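Local coordinates for peptide synthetase, module 7 (PDB 4TX3), which forms part of a nonribosomal peptide synthetase module with a condensation-type fold and probably serves in making a glycopeptide antibiotic precursor, at residues 199-204 with 338-343; 238-243 with 437-442. All coordinates share one frame; numbering follows the deposited sequence.

Contact 1. Residues 199-204 with 338-343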
loop_
_atom_site.group_PDB
_atom_site.type_symbol
_atom_site.label_atom_id
_atom_site.label_comp_id
_atom_site.label_asym_id
_atom_site.label_seq_id
_atom_site.Cartn_x
_atom_site.Cartn_y
_atom_site.Cartn_z
ATOM N N SER B 199 -25.922 -17.540 19.056
ATOM C CA SER B 199 -25.235 -16.956 17.912
ATOM C C SER B 199 -24.260 -15.852 18.293
ATOM O O SER B 199 -24.348 -15.250 19.370
ATOM C CB SER B 199 -26.229 -16.381 16.928
ATOM O OG SER B 199 -26.752 -15.178 17.453
ATOM N N LEU B 200 -23.336 -15.593 17.371
ATOM C CA LEU B 200 -22.374 -14.506 17.477
ATOM C C LEU B 200 -23.054 -13.154 17.715
ATOM O O LEU B 200 -22.763 -12.456 18.686
ATOM C CB LEU B 200 -21.528 -14.441 16.205
ATOM C CG LEU B 200 -20.545 -13.280 16.230
ATOM C CD1 LEU B 200 -19.605 -13.455 17.418
ATOM C CD2 LEU B 200 -19.767 -13.212 14.931
ATOM N N ILE B 201 -23.968 -12.805 16.822
ATOM C CA ILE B 201 -24.649 -11.527 16.893
ATOM C C ILE B 201 -25.334 -11.298 18.256
ATOM O O ILE B 201 -25.311 -10.184 18.769
ATOM C CB ILE B 201 -25.675 -11.399 15.744
ATOM C CG1 ILE B 201 -26.173 -9.957 15.623
ATOM C CG2 ILE B 201 -26.795 -12.362 15.921
ATOM C CD1 ILE B 201 -25.056 -8.969 15.306
ATOM N N ASN B 202 -25.894 -12.349 18.863
ATOM C CA ASN B 202 -26.560 -12.207 20.155
ATOM C C ASN B 202 -25.572 -11.893 21.267
ATOM O O ASN B 202 -25.830 -11.039 22.117
ATOM C CB ASN B 202 -27.354 -13.466 20.503
ATOM C CG ASN B 202 -28.742 -13.448 19.910
ATOM O OD1 ASN B 202 -29.335 -12.389 19.728
ATOM N ND2 ASN B 202 -29.259 -14.617 19.581
ATOM N N ASP B 203 -24.435 -12.579 21.244
ATOM C CA ASP B 203 -23.350 -12.288 22.167
ATOM C C ASP B 203 -22.899 -10.823 22.073
ATOM O O ASP B 203 -22.539 -10.205 23.080
ATOM C CB ASP B 203 -22.167 -13.208 21.894
ATOM C CG ASP B 203 -21.039 -13.004 22.878
ATOM O OD1 ASP B 203 -21.321 -13.016 24.091
ATOM O OD2 ASP B 203 -19.880 -12.805 22.448
ATOM N N GLN B 204 -22.932 -10.264 20.867
ATOM C CA GLN B 204 -22.425 -8.903 20.667
ATOM C C GLN B 204 -23.508 -7.870 20.987
ATOM O O GLN B 204 -23.209 -6.783 21.486
ATOM C CB GLN B 204 -21.871 -8.722 19.235
ATOM C CG GLN B 204 -20.559 -9.467 19.002
ATOM C CD GLN B 204 -19.941 -9.249 17.626
ATOM O OE1 GLN B 204 -20.339 -8.361 16.876
ATOM N NE2 GLN B 204 -18.944 -10.061 17.297
ATOM N N LEU B 338 -17.242 -6.159 17.022
ATOM C CA LEU B 338 -17.422 -5.183 15.941
ATOM C C LEU B 338 -18.238 -5.681 14.750
ATOM O O LEU B 338 -18.436 -4.941 13.793
ATOM C CB LEU B 338 -16.066 -4.709 15.437
ATOM C CG LEU B 338 -15.231 -3.939 16.453
ATOM C CD1 LEU B 338 -14.013 -3.342 15.761
ATOM C CD2 LEU B 338 -16.091 -2.863 17.126
ATOM N N ASP B 339 -18.712 -6.921 14.804
ATOM C CA ASP B 339 -19.556 -7.466 13.739
ATOM C C ASP B 339 -20.949 -6.819 13.721
ATOM O O ASP B 339 -21.552 -6.682 12.657
ATOM C CB ASP B 339 -19.671 -8.992 13.881
ATOM C CG ASP B 339 -18.318 -9.693 13.758
ATOM O OD1 ASP B 339 -17.860 -9.909 12.616
ATOM O OD2 ASP B 339 -17.697 -10.016 14.798
ATOM N N VAL B 340 -21.464 -6.414 14.881
ATOM C CA VAL B 340 -22.662 -5.586 14.885
ATOM C C VAL B 340 -22.346 -4.264 14.236
ATOM O O VAL B 340 -21.398 -3.587 14.647
ATOM C CB VAL B 340 -23.207 -5.240 16.284
ATOM C CG1 VAL B 340 -24.672 -4.909 16.174
ATOM C CG2 VAL B 340 -23.012 -6.333 17.236
ATOM N N PRO B 341 -23.136 -3.878 13.232
ATOM C CA PRO B 341 -22.946 -2.524 12.714
ATOM C C PRO B 341 -23.311 -1.522 13.788
ATOM O O PRO B 341 -24.269 -1.733 14.538
ATOM C CB PRO B 341 -23.913 -2.445 11.523
ATOM C CG PRO B 341 -24.292 -3.849 11.233
ATOM C CD PRO B 341 -24.202 -4.601 12.528
ATOM N N PHE B 342 -22.532 -0.453 13.870
ATOM C CA PHE B 342 -22.850 0.654 14.754
ATOM C C PHE B 342 -24.285 1.167 14.589
ATOM O O PHE B 342 -24.928 1.550 15.562
ATOM C CB PHE B 342 -21.878 1.802 14.515
ATOM C CG PHE B 342 -22.333 3.093 15.103
ATOM C CD1 PHE B 342 -22.175 3.336 16.464
ATOM C CD2 PHE B 342 -22.945 4.057 14.309
ATOM C CE1 PHE B 342 -22.606 4.515 17.023
ATOM C CE2 PHE B 342 -23.367 5.235 14.863
ATOM C CZ PHE B 342 -23.198 5.469 16.228
ATOM N N GLU B 343 -24.765 1.184 13.349
ATOM C CA GLU B 343 -26.033 1.818 13.001
ATOM C C GLU B 343 -27.221 1.022 13.548
ATOM O O GLU B 343 -28.362 1.485 13.560
ATOM C CB GLU B 343 -26.142 1.974 11.482
ATOM C CG GLU B 343 -25.122 2.947 10.867
ATOM C CD GLU B 343 -23.696 2.378 10.736
ATOM O OE1 GLU B 343 -23.499 1.160 10.939
ATOM O OE2 GLU B 343 -22.760 3.155 10.423
#

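Contact 2. Residues 238-243 with 437-442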
loop_
_atom_site.group_PDB
_atom_site.type_symbol
_atom_site.label_atom_id
_atom_site.label_comp_id
_atom_site.label_asym_id
_atom_site.label_seq_id
_atom_site.Cartn_x
_atom_site.Cartn_y
_atom_site.Cartn_z
ATOM N N VAL B 238 -10.366 24.248 12.369
ATOM C CA VAL B 238 -9.274 24.973 12.998
ATOM C C VAL B 238 -8.075 24.030 13.056
ATOM O O VAL B 238 -8.213 22.855 13.415
ATOM C CB VAL B 238 -9.632 25.478 14.432
ATOM C CG1 VAL B 238 -10.789 26.446 14.385
ATOM C CG2 VAL B 238 -9.994 24.322 15.359
ATOM N N ALA B 239 -6.905 24.531 12.675
ATOM C CA ALA B 239 -5.693 23.730 12.703
ATOM C C ALA B 239 -5.230 23.548 14.131
ATOM O O ALA B 239 -5.725 24.195 15.053
ATOM C CB ALA B 239 -4.593 24.364 11.868
ATOM N N LEU B 240 -4.243 22.686 14.300
ATOM C CA LEU B 240 -3.855 22.257 15.618
ATOM C C LEU B 240 -2.508 21.568 15.503
ATOM O O LEU B 240 -2.334 20.720 14.623
ATOM C CB LEU B 240 -4.942 21.328 16.168
ATOM C CG LEU B 240 -4.829 20.417 17.378
ATOM C CD1 LEU B 240 -6.220 19.935 17.673
ATOM C CD2 LEU B 240 -3.944 19.231 17.101
ATOM N N ARG B 241 -1.562 21.926 16.373
ATOM C CA ARG B 241 -0.281 21.233 16.407
ATOM C C ARG B 241 0.165 20.875 17.826
ATOM O O ARG B 241 -0.010 21.663 18.740
ATOM C CB ARG B 241 0.812 22.074 15.736
ATOM C CG ARG B 241 2.113 21.282 15.547
ATOM C CD ARG B 241 3.365 22.124 15.304
ATOM N NE ARG B 241 4.554 21.299 15.521
ATOM C CZ ARG B 241 5.084 20.498 14.599
ATOM N NH1 ARG B 241 4.548 20.431 13.381
ATOM N NH2 ARG B 241 6.150 19.766 14.891
ATOM N N LEU B 242 0.734 19.678 17.980
ATOM C CA LEU B 242 1.526 19.272 19.143
ATOM C C LEU B 242 2.988 19.106 18.733
ATOM O O LEU B 242 3.283 18.344 17.808
ATOM C CB LEU B 242 1.002 17.956 19.728
ATOM C CG LEU B 242 1.802 17.392 20.899
ATOM C CD1 LEU B 242 1.708 18.323 22.132
ATOM C CD2 LEU B 242 1.323 15.992 21.226
ATOM N N ASP B 243 3.906 19.807 19.403
ATOM C CA ASP B 243 5.314 19.833 18.971
ATOM C C ASP B 243 5.972 18.458 19.130
ATOM O O ASP B 243 5.424 17.588 19.801
ATOM C CB ASP B 243 6.104 20.899 19.752
ATOM C CG ASP B 243 5.781 22.319 19.306
ATOM O OD1 ASP B 243 5.382 22.508 18.134
ATOM O OD2 ASP B 243 5.923 23.255 20.128
ATOM N N ARG B 437 -6.874 24.532 21.057
ATOM C CA ARG B 437 -5.695 24.955 21.816
ATOM C C ARG B 437 -5.626 24.303 23.207
ATOM O O ARG B 437 -4.538 23.958 23.690
ATOM C CB ARG B 437 -5.655 26.484 21.928
ATOM C CG ARG B 437 -5.253 27.166 20.614
ATOM C CD ARG B 437 -5.510 28.670 20.616
ATOM N NE ARG B 437 -4.596 29.388 21.498
ATOM C CZ ARG B 437 -4.918 30.494 22.168
ATOM N NH1 ARG B 437 -6.143 31.005 22.067
ATOM N NH2 ARG B 437 -4.014 31.079 22.950
ATOM N N ARG B 438 -6.772 24.112 23.851
ATOM C CA ARG B 438 -6.776 23.451 25.155
ATOM C C ARG B 438 -6.386 21.971 25.042
ATOM O O ARG B 438 -5.671 21.441 25.905
ATOM C CB ARG B 438 -8.136 23.622 25.828
ATOM C CG ARG B 438 -8.186 24.917 26.595
ATOM C CD ARG B 438 -9.578 25.434 26.834
ATOM N NE ARG B 438 -9.522 26.684 27.587
ATOM C CZ ARG B 438 -10.531 27.546 27.695
ATOM N NH1 ARG B 438 -11.692 27.303 27.093
ATOM N NH2 ARG B 438 -10.382 28.659 28.405
ATOM N N LEU B 439 -6.803 21.312 23.964
ATOM C CA LEU B 439 -6.433 19.917 23.782
ATOM C C LEU B 439 -4.919 19.808 23.650
ATOM O O LEU B 439 -4.307 18.895 24.226
ATOM C CB LEU B 439 -7.145 19.287 22.575
ATOM C CG LEU B 439 -6.665 17.855 22.286
ATOM C CD1 LEU B 439 -6.924 16.891 23.456
ATOM C CD2 LEU B 439 -7.272 17.310 21.006
ATOM N N VAL B 440 -4.303 20.749 22.929
ATOM C CA VAL B 440 -2.836 20.773 22.830
ATOM C C VAL B 440 -2.196 20.991 24.205
ATOM O O VAL B 440 -1.222 20.321 24.564
ATOM C CB VAL B 440 -2.339 21.867 21.848
ATOM C CG1 VAL B 440 -0.818 21.962 21.869
ATOM C CG2 VAL B 440 -2.836 21.582 20.435
ATOM N N ARG B 441 -2.766 21.914 24.983
ATOM C CA ARG B 441 -2.253 22.180 26.325
ATOM C C ARG B 441 -2.372 20.963 27.230
ATOM O O ARG B 441 -1.415 20.621 27.936
ATOM C CB ARG B 441 -2.962 23.383 26.943
ATOM C CG ARG B 441 -2.633 24.678 26.201
ATOM C CD ARG B 441 -2.206 25.821 27.126
ATOM N NE ARG B 441 -1.243 25.445 28.169
ATOM C CZ ARG B 441 -1.405 25.739 29.464
ATOM N NH1 ARG B 441 -2.502 26.394 29.874
ATOM N NH2 ARG B 441 -0.485 25.370 30.358
ATOM N N VAL B 442 -3.523 20.292 27.189
ATOM C CA VAL B 442 -3.698 19.090 27.996
ATOM C C VAL B 442 -2.669 18.054 27.597
ATOM O O VAL B 442 -2.035 17.442 28.451
ATOM C CB VAL B 442 -5.127 18.493 27.855
ATOM C CG1 VAL B 442 -5.190 17.082 28.427
ATOM C CG2 VAL B 442 -6.138 19.395 28.509
#

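Contact 1. Residues 199-204 with 338-343
Gln204 reaches from its helix to the loop of residues 338-343 and engages it with both ends of its carboxamide. NE2 donates to Asp339 OD2 at 2.8 Å, a nearly straight bond of 172° that lies in the amide plane and uses the anti lone pair of the carboxylate oxygen. The two flat groups are close to coplanar. On the other end, OE1 accepts from Val340 N at 3.0 Å, a more bent bond of 143°. One amide thus holds a side chain and a backbone N-H of the loop. The extended chain beyond CG (chi2 -177°) carries the carboxamide this far from the helix. An alanine here would probably leave Val340 N without this acceptor and Asp339 OD2 without its amide donor, the carboxylate then being less firmly held.

An apolar contact lies beside these bonds: Ile201 CD1 comes to 3.9 Å from Val340 CG2, the two side chains nearly perpendicular. The Leu200 methyl CD2 lies against the Asp339 carboxylate, 3.8 Å from OD2. Further out, Asp339 OD1 forms a salt bridge with Arg5, a second partner that would tend to fix the carboxylate's rotation. The helix start is set by Ser199, whose OG accepts from Asn202 N at 3.3 Å. Ile201 and Pro341 both pack on Leu191 of helix 180-191. In this condensation-type fold, one glutamine carboxamide bridges the Asp339 carboxylate and the Val340 backbone N-H, joining the N-terminal end of helix 200-211, capped by Ser199, to the loop between helices 320-334 and 345-348.

Contact 2. Residues 238-243 with 437-442
Arg241, whose carbonyl oxygen meets Val440 across the contact, sends its side chain back along its own segment: NE donates to Asp243 OD1 at 3.0 Å in a salt bridge, with an N-H...O angle of 146°. The carboxylate oxygen sits at the edge of the guanidinium, near its plane, and offers its anti lone pair. This pair belongs to the exposed side of the strand end, whereas the packing with the helix is made by the backbone and the apolar residues.

Val440 fills the middle of that packing. Its CG1 lies 3.2 Å from Arg241 O and its CG2 3.3 Å from the same oxygen, so both methyls rest against one carbonyl. CG1 is anti to the backbone N (chi1 174°), and CG2 takes the place beside that N, from where it also reaches Leu240 CG at 3.8 Å. The Leu240 and Val440 side chains lie side by side, pointing opposite ways. Leu242 CD1 closes in on Val440 CG1 from the next buried residue of the strand, two further on, at 4.4 Å, while Leu240 CD1 lies equally far, 4.4 Å, from Leu439 CD2.

Strand 238-242 and helix 437-442 run almost parallel, 10° apart, with their axes 8.3 Å from each other at closest approach. Leu240 and Leu242 pair through their backbones with Gly418 and Ile416 of strand 413-423. Leu240 also packs on Leu403 and Leu439 on Phe401, both of strand 399-407. Helix 429-448 packs on the sheet along strand 235-242, one of its two outermost strands, and, through Leu439 on Leu272, against helix 261-278.

In the fold
The two contacts lie far apart, their centres 36 Å from each other and their nearest atoms about 20 Å apart, without touching. Along the chain their segments alternate: 199-204, 238-243, 338-343, 437-442. The next regular element after helix 200-211 of contact 1 is strand 235-242 of contact 2, so consecutive elements serve two distant places. Contact 2 belongs to the four-stranded sheet and the helices packed on it; contact 1 joins a helix to a loop that also touches strand 306-313 and helix 21-28. Such interleaving illustrates how a single condensation-type domain is knitted together by residues far apart in sequence.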